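Local structure of Rv1989c (MbcT) (Mycobacterium tuberculosis, 6FKG) at the interface of chains A and B. The protein degrades NAD+ by phosphorolysis, acting as the toxin of a type II toxin-antitoxin system that kills the cell unless its antitoxin neutralises it. Sequence-based numbering; all coordinates share one arbitrary frame. Chains: chain A, Rv1989c (MbcT); chain B, Rv1990c (MbcA).

The interface of chains A and B. Residues chain A 10-11, 14, 137-138; chain B 7-8, 11.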
ATOM      1  N   VAL A  10     -27.827  13.648  18.323  1.00 33.21           N
ATOM      2  CA  VAL A  10     -28.252  12.840  19.455  1.00 33.55           C
ATOM      3  C   VAL A  10     -29.009  13.707  20.469  1.00 36.55           C
ATOM      4  O   VAL A  10     -30.064  13.315  20.982  1.00 39.69           O
ATOM      5  CB  VAL A  10     -27.048  12.156  20.129  1.00 33.69           C
ATOM      6  CG1 VAL A  10     -27.464  11.464  21.438  1.00 32.06           C
ATOM      7  CG2 VAL A  10     -26.417  11.169  19.183  1.00 37.55           C
ATOM      8  N   GLN A  11     -28.487  14.894  20.740  1.00 36.15           N
ATOM      9  CA  GLN A  11     -29.152  15.797  21.679  1.00 40.13           C
ATOM     10  C   GLN A  11     -30.549  16.135  21.172  1.00 42.47           C
ATOM     11  O   GLN A  11     -31.528  16.076  21.913  1.00 40.84           O
ATOM     12  CB  GLN A  11     -28.335  17.079  21.884  1.00 37.18           C
ATOM     13  CG  GLN A  11     -28.713  17.885  23.125  1.00 44.93           C
ATOM     14  CD  GLN A  11     -28.198  17.268  24.433  1.00 58.05           C
ATOM     15  OE1 GLN A  11     -27.421  16.313  24.428  1.00 47.48           O
ATOM     16  NE2 GLN A  11     -28.630  17.833  25.562  1.00 66.04           N
ATOM     17  N   ASP A  14     -32.977  13.101  21.356  1.00 34.85           N
ATOM     18  CA  ASP A  14     -33.381  12.913  22.743  1.00 40.42           C
ATOM     19  C   ASP A  14     -34.470  13.912  23.149  1.00 42.07           C
ATOM     20  O   ASP A  14     -35.435  13.550  23.824  1.00 46.07           O
ATOM     21  CB  ASP A  14     -32.177  13.036  23.676  1.00 36.67           C
ATOM     22  CG  ASP A  14     -32.561  12.882  25.147  1.00 47.04           C
ATOM     23  OD1 ASP A  14     -32.690  11.731  25.611  1.00 51.27           O
ATOM     24  OD2 ASP A  14     -32.743  13.911  25.831  1.00 52.85           O
ATOM     25  N   PHE A 137     -29.236   4.180  19.190  1.00 29.16           N
ATOM     26  CA  PHE A 137     -28.203   4.491  20.180  1.00 32.11           C
ATOM     27  C   PHE A 137     -28.805   4.942  21.515  1.00 34.96           C
ATOM     28  O   PHE A 137     -28.267   4.637  22.595  1.00 36.70           O
ATOM     29  CB  PHE A 137     -27.258   5.572  19.643  1.00 31.87           C
ATOM     30  CG  PHE A 137     -26.140   5.936  20.603  1.00 33.66           C
ATOM     31  CD1 PHE A 137     -25.043   5.114  20.742  1.00 37.04           C
ATOM     32  CD2 PHE A 137     -26.193   7.113  21.340  1.00 40.39           C
ATOM     33  CE1 PHE A 137     -24.007   5.443  21.612  1.00 45.01           C
ATOM     34  CE2 PHE A 137     -25.168   7.453  22.212  1.00 41.46           C
ATOM     35  CZ  PHE A 137     -24.071   6.612  22.344  1.00 44.25           C
ATOM     36  N   LEU A 138     -29.930   5.654  21.434  1.00 32.17           N
ATOM     37  CA  LEU A 138     -30.634   6.165  22.617  1.00 36.14           C
ATOM     38  C   LEU A 138     -31.619   5.160  23.216  1.00 39.85           C
ATOM     39  O   LEU A 138     -32.383   5.499  24.117  1.00 37.27           O
ATOM     40  CB  LEU A 138     -31.384   7.461  22.266  1.00 33.18           C
ATOM     41  CG  LEU A 138     -30.470   8.641  21.939  1.00 33.95           C
ATOM     42  CD1 LEU A 138     -31.307   9.824  21.431  1.00 42.70           C
ATOM     43  CD2 LEU A 138     -29.658   9.048  23.146  1.00 39.41           C
TER
ATOM     44  N   VAL B   7     -26.342  14.290  26.100  1.00 39.52           N
ATOM     45  CA  VAL B   7     -26.892  12.943  26.124  1.00 43.08           C
ATOM     46  C   VAL B   7     -25.937  11.909  25.525  1.00 43.55           C
ATOM     47  O   VAL B   7     -25.879  10.770  25.994  1.00 40.48           O
ATOM     48  CB  VAL B   7     -28.245  12.897  25.390  1.00 39.09           C
ATOM     49  CG1 VAL B   7     -28.855  11.532  25.518  1.00 37.53           C
ATOM     50  CG2 VAL B   7     -29.180  13.927  26.000  1.00 52.25           C
ATOM     51  N   LEU B   8     -25.183  12.295  24.501  1.00 36.55           N
ATOM     52  CA  LEU B   8     -24.203  11.372  23.931  1.00 39.24           C
ATOM     53  C   LEU B   8     -23.202  10.881  24.996  1.00 35.38           C
ATOM     54  O   LEU B   8     -23.009   9.667  25.172  1.00 32.48           O
ATOM     55  CB  LEU B   8     -23.462  12.033  22.769  1.00 40.45           C
ATOM     56  CG  LEU B   8     -22.270  11.270  22.195  1.00 44.29           C
ATOM     57  CD1 LEU B   8     -22.700   9.884  21.766  1.00 41.46           C
ATOM     58  CD2 LEU B   8     -21.716  12.039  21.020  1.00 47.76           C
ATOM     59  N   THR B  11     -24.771   8.760  27.724  1.00 36.13           N
ATOM     60  CA  THR B  11     -25.103   7.417  27.284  1.00 36.91           C
ATOM     61  C   THR B  11     -23.864   6.526  27.242  1.00 33.90           C
ATOM     62  O   THR B  11     -23.892   5.388  27.716  1.00 33.33           O
ATOM     63  CB  THR B  11     -25.765   7.443  25.903  1.00 42.56           C
ATOM     64  OG1 THR B  11     -26.872   8.352  25.942  1.00 40.35           O
ATOM     65  CG2 THR B  11     -26.253   6.045  25.527  1.00 40.84           C
TER
HETATM   66  O   HOH W   1     -25.864  14.715  22.992  1.00 42.01           O
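B:Val7 puts its two methyls against the side chains of A:Leu138, A:Asp14 and A:Gln11. It stands at the start of helix 7-19 of the Xre-family antitoxin MbcA. The surface it meets belongs to the RES-family toxin MbcT and is formed by helix 7-16, the end of helix 126-137 and A:Leu138 just after it. This toxin-antitoxin interface is part of the complex in which MbcA blocks access to the toxin active site. B:Val7 loses 89 Å² of surface here, more than any other residue of the patch. Its CG1 lies anti to the backbone N (chi1 -175°) and meets the A:Leu138 methyl CD2 at 3.5 Å. The two side chains cross at about a right angle.

Next to this pair, the ring of A:Phe137 offers its CE2-CZ rim to the antitoxin. The B:Leu8 methyl CD1 touches CE2 of A:Phe137 at 3.5 Å from one side of the ring plane. From the other side, CB of B:Thr11 comes to 3.7 Å of the same CE2 of A:Phe137. The ring rim is thus wedged between two residues of one antitoxin helix. B:Thr11 turns its hydroxyl back to its own helix, where OG1 donates a 2.6 Å hydrogen bond to the B:Val7 carbonyl O. This bond helps fix the rotation of the threonine.

Towards the polar rim, the A:Asp14 carboxylate carbon CG packs 3.6 Å from CG2 of B:Val7. A:Gln11 closes the edge. Its chain bends at chi2 (75°) and brings the amide oxygen OE1 to the helix start. OE1 of A:Gln11 accepts a 2.8 Å bond from N of B:Val7. The bond is nearly straight (175° at H) and uses an in-plane lone pair. The same OE1 reaches the next backbone nitrogen through water 1, which lies 2.7 Å from OE1 of A:Gln11 and 2.9 Å from N of B:Leu8.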